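Local coordinates for inactive PncC family protein (Escherichia coli O157:H7, PDB 5KOL) that is of unknown function, belongs to the CinA family and probably lacks the nicotinamide-nucleotide (NMN) amidohydrolase activity of its active relatives, at residues Glu19-Ala24 with Ala160-Leu165; Arg28-Gln33 with Thr57-Gly62. All coordinates share one frame; numbering follows the deposited sequence.

How the interactions relate
Helix 18-31 is common to both contacts. Its first half lies beside helix 153-171 near the C-terminus (interaction 1), and its last turn, with the residues just after it, rests on the approach to strand 61-67 (interaction 2). The centres are 15 Å apart, and the two segments of the shared helix follow closely in sequence. Along the chain, interaction 2 is nested inside the much longer loop closed by interaction 1, which encloses all five strands of the mixed sheet. One helix thus ties the C-terminal helix to a strand that is outermost within this chain, where Gly62 makes backbone hydrogen bonds to the second subunit.

Interaction 1: residues Glu19-Ala24 with Ala160-Leu165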
loop_
_atom_site.group_PDB
_atom_site.type_symbol
_atom_site.label_atom_id
_atom_site.label_comp_id
_atom_site.label_asym_id
_atom_site.label_seq_id
_atom_site.Cartn_x
_atom_site.Cartn_y
_atom_site.Cartn_z
ATOM N N GLU A 19 -6.667 -15.037 -6.329
ATOM C CA GLU A 19 -5.641 -15.775 -7.052
ATOM C C GLU A 19 -5.973 -15.871 -8.537
ATOM O O GLU A 19 -5.119 -15.603 -9.390
ATOM C CB GLU A 19 -5.483 -17.179 -6.449
ATOM C CG GLU A 19 -4.875 -17.257 -5.044
ATOM C CD GLU A 19 -5.711 -16.573 -3.950
ATOM O OE1 GLU A 19 -5.101 -15.901 -3.087
ATOM O OE2 GLU A 19 -6.962 -16.698 -3.939
ATOM N N ASN A 20 -7.208 -16.282 -8.866
ATOM C CA ASN A 20 -7.588 -16.483 -10.265
ATOM C C ASN A 20 -7.660 -15.161 -11.015
ATOM O O ASN A 20 -7.290 -15.089 -12.191
ATOM C CB ASN A 20 -8.925 -17.222 -10.361
ATOM C CG ASN A 20 -8.813 -18.695 -9.993
ATOM O OD1 ASN A 20 -7.710 -19.245 -9.928
ATOM N ND2 ASN A 20 -9.954 -19.342 -9.753
ATOM N N LEU A 21 -8.134 -14.106 -10.353
ATOM C CA LEU A 21 -8.241 -12.802 -11.006
ATOM C C LEU A 21 -6.866 -12.235 -11.337
ATOM O O LEU A 21 -6.659 -11.696 -12.428
ATOM C CB LEU A 21 -9.000 -11.829 -10.097
ATOM C CG LEU A 21 -10.466 -12.151 -9.799
ATOM C CD1 LEU A 21 -11.033 -11.262 -8.680
ATOM C CD2 LEU A 21 -11.262 -12.017 -11.103
ATOM N N THR A 22 -5.921 -12.325 -10.399
ATOM C CA THR A 22 -4.592 -11.775 -10.658
ATOM C C THR A 22 -3.832 -12.642 -11.647
ATOM O O THR A 22 -2.948 -12.144 -12.350
ATOM C CB THR A 22 -3.795 -11.632 -9.354
ATOM O OG1 THR A 22 -3.658 -12.905 -8.719
ATOM C CG2 THR A 22 -4.487 -10.659 -8.372
ATOM N N SER A 23 -4.162 -13.939 -11.709
ATOM C CA SER A 23 -3.623 -14.794 -12.759
ATOM C C SER A 23 -4.020 -14.286 -14.136
ATOM O O SER A 23 -3.174 -14.120 -15.029
ATOM C CB SER A 23 -4.124 -16.221 -12.547
ATOM O OG SER A 23 -3.383 -16.819 -11.501
ATOM N N ALA A 24 -5.316 -14.046 -14.338
ATOM C CA ALA A 24 -5.763 -13.564 -15.642
ATOM C C ALA A 24 -5.212 -12.169 -15.918
ATOM O O ALA A 24 -4.703 -11.890 -17.011
ATOM C CB ALA A 24 -7.290 -13.569 -15.699
ATOM N N ALA A 160 -14.523 -5.525 -2.270
ATOM C CA ALA A 160 -14.044 -4.382 -3.049
ATOM C C ALA A 160 -12.768 -4.725 -3.802
ATOM O O ALA A 160 -12.606 -4.341 -4.970
ATOM C CB ALA A 160 -13.805 -3.171 -2.133
ATOM N N VAL A 161 -11.829 -5.408 -3.141
ATOM C CA VAL A 161 -10.581 -5.771 -3.814
ATOM C C VAL A 161 -10.873 -6.707 -4.989
ATOM O O VAL A 161 -10.399 -6.484 -6.109
ATOM C CB VAL A 161 -9.565 -6.377 -2.822
ATOM C CG1 VAL A 161 -8.311 -6.863 -3.576
ATOM C CG2 VAL A 161 -9.153 -5.358 -1.702
ATOM N N ARG A 162 -11.676 -7.759 -4.762
ATOM C CA ARG A 162 -12.006 -8.676 -5.859
ATOM C C ARG A 162 -12.747 -7.962 -6.984
ATOM O O ARG A 162 -12.489 -8.213 -8.167
ATOM C CB ARG A 162 -12.857 -9.852 -5.355
ATOM C CG ARG A 162 -12.068 -10.888 -4.563
ATOM C CD ARG A 162 -13.001 -11.896 -3.850
ATOM N NE ARG A 162 -13.770 -12.734 -4.757
ATOM C CZ ARG A 162 -14.983 -13.203 -4.474
ATOM N NH1 ARG A 162 -15.573 -12.876 -3.321
ATOM N NH2 ARG A 162 -15.622 -13.969 -5.353
ATOM N N PHE A 163 -13.689 -7.086 -6.637
ATOM C CA PHE A 163 -14.452 -6.375 -7.662
ATOM C C PHE A 163 -13.553 -5.455 -8.491
ATOM O O PHE A 163 -13.681 -5.381 -9.716
ATOM C CB PHE A 163 -15.573 -5.563 -7.010
ATOM C CG PHE A 163 -16.359 -4.754 -7.988
ATOM C CD1 PHE A 163 -17.377 -5.337 -8.716
ATOM C CD2 PHE A 163 -16.074 -3.403 -8.191
ATOM C CE1 PHE A 163 -18.104 -4.622 -9.634
ATOM C CE2 PHE A 163 -16.803 -2.670 -9.112
ATOM C CZ PHE A 163 -17.812 -3.275 -9.841
ATOM N N ALA A 164 -12.662 -4.716 -7.823
ATOM C CA ALA A 164 -11.750 -3.809 -8.525
ATOM C C ALA A 164 -10.957 -4.537 -9.609
ATOM O O ALA A 164 -10.774 -4.021 -10.725
ATOM C CB ALA A 164 -10.797 -3.161 -7.512
ATOM N N LEU A 165 -10.493 -5.746 -9.293
ATOM C CA LEU A 165 -9.736 -6.574 -10.229
ATOM C C LEU A 165 -10.635 -7.134 -11.328
ATOM O O LEU A 165 -10.307 -7.053 -12.520
ATOM C CB LEU A 165 -9.069 -7.719 -9.450
ATOM C CG LEU A 165 -8.021 -7.293 -8.397
ATOM C CD1 LEU A 165 -7.537 -8.499 -7.624
ATOM C CD2 LEU A 165 -6.830 -6.611 -9.052
#
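Arg162 NE donates a hydrogen bond to the backbone O of Asp16, just ahead of helix 18-31, and its NH2 adds a weak one to Ala13 O. Nearer its backbone, the same residue offers its CB and carbonyl O to Leu21. Leu21 drives into helix 153-171 with one branch: CD1 lies 3.4 Å from Arg162 O, in the angle between two residues one turn apart. The second of these is Leu165, whose CB is 4.1 Å from Leu21 CD1. The reach follows from the torsions, since CG stands anti to the carbonyl carbon (chi1 -65°) and the chain runs on extended to CD1. Behind this branch the two leucines also meet at their bases, with Leu21 CB 4.2 Å from Leu165 CB.

Thr22 splits its duties. Its methyl CG2 touches Leu165 CD1 at 3.8 Å, the two side chains crossing at a slant, while OG1 turns back into its own helix and bonds to Ile18 O. Chi1 of 59° places the methyl anti to the carbonyl carbon and the hydroxyl between the backbone N and that carbon, separating the apolar and polar branches. Leu165 is a hub of this core, packing also on Ile18 and Leu25 of helix 18-31 and on Leu47 and Leu51 of helix 46-52. Phe163 points away from helix 18-31 and its ring meets Phe134; Ala164 O accepts from Trp136 NE1, and both partners lie on strand 131-138. The axes of the two short segments approach to 9.9 Å at 25°, an almost parallel fit between two helices that pack side by side, helix 153-171 being also fixed to the sheet, as expected of the layered alpha/beta fold of the CinA family.

Interaction 2: residues Arg28-Gln33 with Thr57-Gly62; sequences RLIADQ and TPKFYG
Ile30 overlaps Lys59 at the root of the lysine: Ile30 CD1 comes to 3.7 Å from Lys59 CB. Beyond CG the Lys59 chain runs extended, and NZ forms a salt bridge with Asp56 OD1. One bond further back, Ile30 CG1 lies 4.1 Å from Phe60 CB. Leu29 CD1 meets the same phenylalanine at CD2, 3.6 Å away, while Ile30 CG1 is near Phe60 CD1; both aliphatic groups approach the ring obliquely. Chi1 of 71° puts Phe60 CG between the backbone N and the carbonyl carbon, from where the ring reaches Leu29 and Ile30, and Tyr61 CB lies over one ring face. The contact joins the end of helix 18-31, where Gln33 with positive phi closes a Schellman motif, to the 3-10 turn 57-59 that leads into strand 61-67. In that turn Thr57 O accepts from both Phe60 N (3.0 Å) and Tyr61 N (2.9 Å), and Phe60 is backbone-bonded to Leu36 of the neighbouring strand. On another side of the helix, Arg28 NE makes a salt bridge to Asp32 OD2 one turn on (2.8 Å); OD2 lies near the guanidinium plane, whereas NE comes from 36° out of the carboxylate plane. Thr57 and Pro58 pack against Phe68 and Thr69 of the second subunit.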
loop_
_atom_site.group_PDB
_atom_site.type_symbol
_atom_site.label_atom_id
_atom_site.label_comp_id
_atom_site.label_asym_id
_atom_site.label_seq_id
_atom_site.Cartn_x
_atom_site.Cartn_y
_atom_site.Cartn_z
ATOM N N ARG A 28 -2.522 -10.879 -18.922
ATOM C CA ARG A 28 -3.096 -9.967 -19.905
ATOM C C ARG A 28 -2.262 -8.695 -20.042
ATOM O O ARG A 28 -1.969 -8.242 -21.164
ATOM C CB ARG A 28 -4.528 -9.625 -19.509
ATOM C CG ARG A 28 -5.144 -8.592 -20.394
ATOM C CD ARG A 28 -5.122 -9.034 -21.855
ATOM N NE ARG A 28 -5.559 -7.930 -22.696
ATOM C CZ ARG A 28 -6.830 -7.684 -22.981
ATOM N NH1 ARG A 28 -7.783 -8.487 -22.508
ATOM N NH2 ARG A 28 -7.144 -6.637 -23.736
ATOM N N LEU A 29 -1.890 -8.090 -18.913
ATOM C CA LEU A 29 -1.134 -6.843 -18.979
ATOM C C LEU A 29 0.291 -7.080 -19.461
ATOM O O LEU A 29 0.845 -6.240 -20.182
ATOM C CB LEU A 29 -1.129 -6.135 -17.627
ATOM C CG LEU A 29 -2.482 -5.786 -17.003
ATOM C CD1 LEU A 29 -2.330 -5.455 -15.519
ATOM C CD2 LEU A 29 -3.120 -4.641 -17.760
ATOM N N ILE A 30 0.899 -8.206 -19.076
ATOM C CA ILE A 30 2.222 -8.543 -19.592
ATOM C C ILE A 30 2.169 -8.708 -21.104
ATOM O O ILE A 30 3.042 -8.221 -21.833
ATOM C CB ILE A 30 2.764 -9.810 -18.903
ATOM C CG1 ILE A 30 3.007 -9.560 -17.421
ATOM C CG2 ILE A 30 4.061 -10.279 -19.565
ATOM C CD1 ILE A 30 3.506 -10.783 -16.684
ATOM N N ALA A 31 1.134 -9.387 -21.600
ATOM C CA ALA A 31 0.997 -9.587 -23.032
ATOM C C ALA A 31 0.835 -8.254 -23.748
ATOM O O ALA A 31 1.389 -8.049 -24.836
ATOM C CB ALA A 31 -0.189 -10.507 -23.315
ATOM N N ASP A 32 0.088 -7.333 -23.145
ATOM C CA ASP A 32 -0.135 -6.019 -23.729
ATOM C C ASP A 32 0.999 -5.047 -23.440
ATOM O O ASP A 32 0.929 -3.895 -23.883
ATOM C CB ASP A 32 -1.451 -5.432 -23.214
ATOM C CG ASP A 32 -2.666 -6.180 -23.730
ATOM O OD1 ASP A 32 -2.505 -7.055 -24.610
ATOM O OD2 ASP A 32 -3.786 -5.886 -23.260
ATOM N N GLN A 33 2.030 -5.475 -22.715
ATOM C CA GLN A 33 3.130 -4.596 -22.317
ATOM C C GLN A 33 2.609 -3.312 -21.665
ATOM O O GLN A 33 3.048 -2.198 -21.968
ATOM C CB GLN A 33 4.037 -4.295 -23.515
ATOM C CG GLN A 33 5.056 -5.394 -23.749
ATOM C CD GLN A 33 5.789 -5.769 -22.461
ATOM O OE1 GLN A 33 5.574 -6.848 -21.896
ATOM N NE2 GLN A 33 6.651 -4.871 -21.987
ATOM N N THR A 57 4.732 -10.339 -10.731
ATOM C CA THR A 57 4.409 -8.945 -10.396
ATOM C C THR A 57 5.335 -7.914 -11.039
ATOM O O THR A 57 4.821 -6.952 -11.620
ATOM C CB THR A 57 4.425 -8.730 -8.874
ATOM O OG1 THR A 57 3.571 -9.692 -8.232
ATOM C CG2 THR A 57 3.936 -7.316 -8.535
ATOM N N PRO A 58 6.670 -8.042 -10.983
ATOM C CA PRO A 58 7.516 -6.940 -11.468
ATOM C C PRO A 58 7.402 -6.698 -12.951
ATOM O O PRO A 58 7.822 -5.633 -13.412
ATOM C CB PRO A 58 8.937 -7.394 -11.095
ATOM C CG PRO A 58 8.756 -8.464 -10.098
ATOM C CD PRO A 58 7.499 -9.156 -10.505
ATOM N N LYS A 59 6.853 -7.647 -13.711
ATOM C CA LYS A 59 6.677 -7.467 -15.140
ATOM C C LYS A 59 5.488 -6.581 -15.482
ATOM O O LYS A 59 5.330 -6.224 -16.653
ATOM C CB LYS A 59 6.530 -8.829 -15.825
ATOM C CG LYS A 59 7.832 -9.622 -15.854
ATOM C CD LYS A 59 7.639 -10.997 -16.474
ATOM C CE LYS A 59 8.965 -11.743 -16.550
ATOM N NZ LYS A 59 8.811 -13.200 -16.875
ATOM N N PHE A 60 4.658 -6.198 -14.509
ATOM C CA PHE A 60 3.534 -5.330 -14.847
ATOM C C PHE A 60 3.134 -4.362 -13.741
ATOM O O PHE A 60 2.312 -3.473 -13.989
ATOM C CB PHE A 60 2.306 -6.163 -15.248
ATOM C CG PHE A 60 1.663 -6.902 -14.100
ATOM C CD1 PHE A 60 2.182 -8.100 -13.655
ATOM C CD2 PHE A 60 0.526 -6.403 -13.484
ATOM C CE1 PHE A 60 1.591 -8.780 -12.610
ATOM C CE2 PHE A 60 -0.065 -7.080 -12.434
ATOM C CZ PHE A 60 0.468 -8.270 -11.999
ATOM N N TYR A 61 3.692 -4.499 -12.532
ATOM C CA TYR A 61 3.232 -3.692 -11.401
ATOM C C TYR A 61 4.391 -3.308 -10.496
ATOM O O TYR A 61 5.130 -4.179 -10.034
ATOM C CB TYR A 61 2.180 -4.450 -10.581
ATOM C CG TYR A 61 1.632 -3.711 -9.361
ATOM C CD1 TYR A 61 0.759 -2.636 -9.507
ATOM C CD2 TYR A 61 1.950 -4.129 -8.064
ATOM C CE1 TYR A 61 0.233 -1.971 -8.383
ATOM C CE2 TYR A 61 1.437 -3.476 -6.939
ATOM C CZ TYR A 61 0.575 -2.401 -7.112
ATOM O OH TYR A 61 0.052 -1.769 -6.012
ATOM N N GLY A 62 4.515 -2.013 -10.199
ATOM C CA GLY A 62 5.522 -1.584 -9.250
ATOM C C GLY A 62 5.031 -0.649 -8.162
ATOM O O GLY A 62 5.482 -0.750 -7.019
#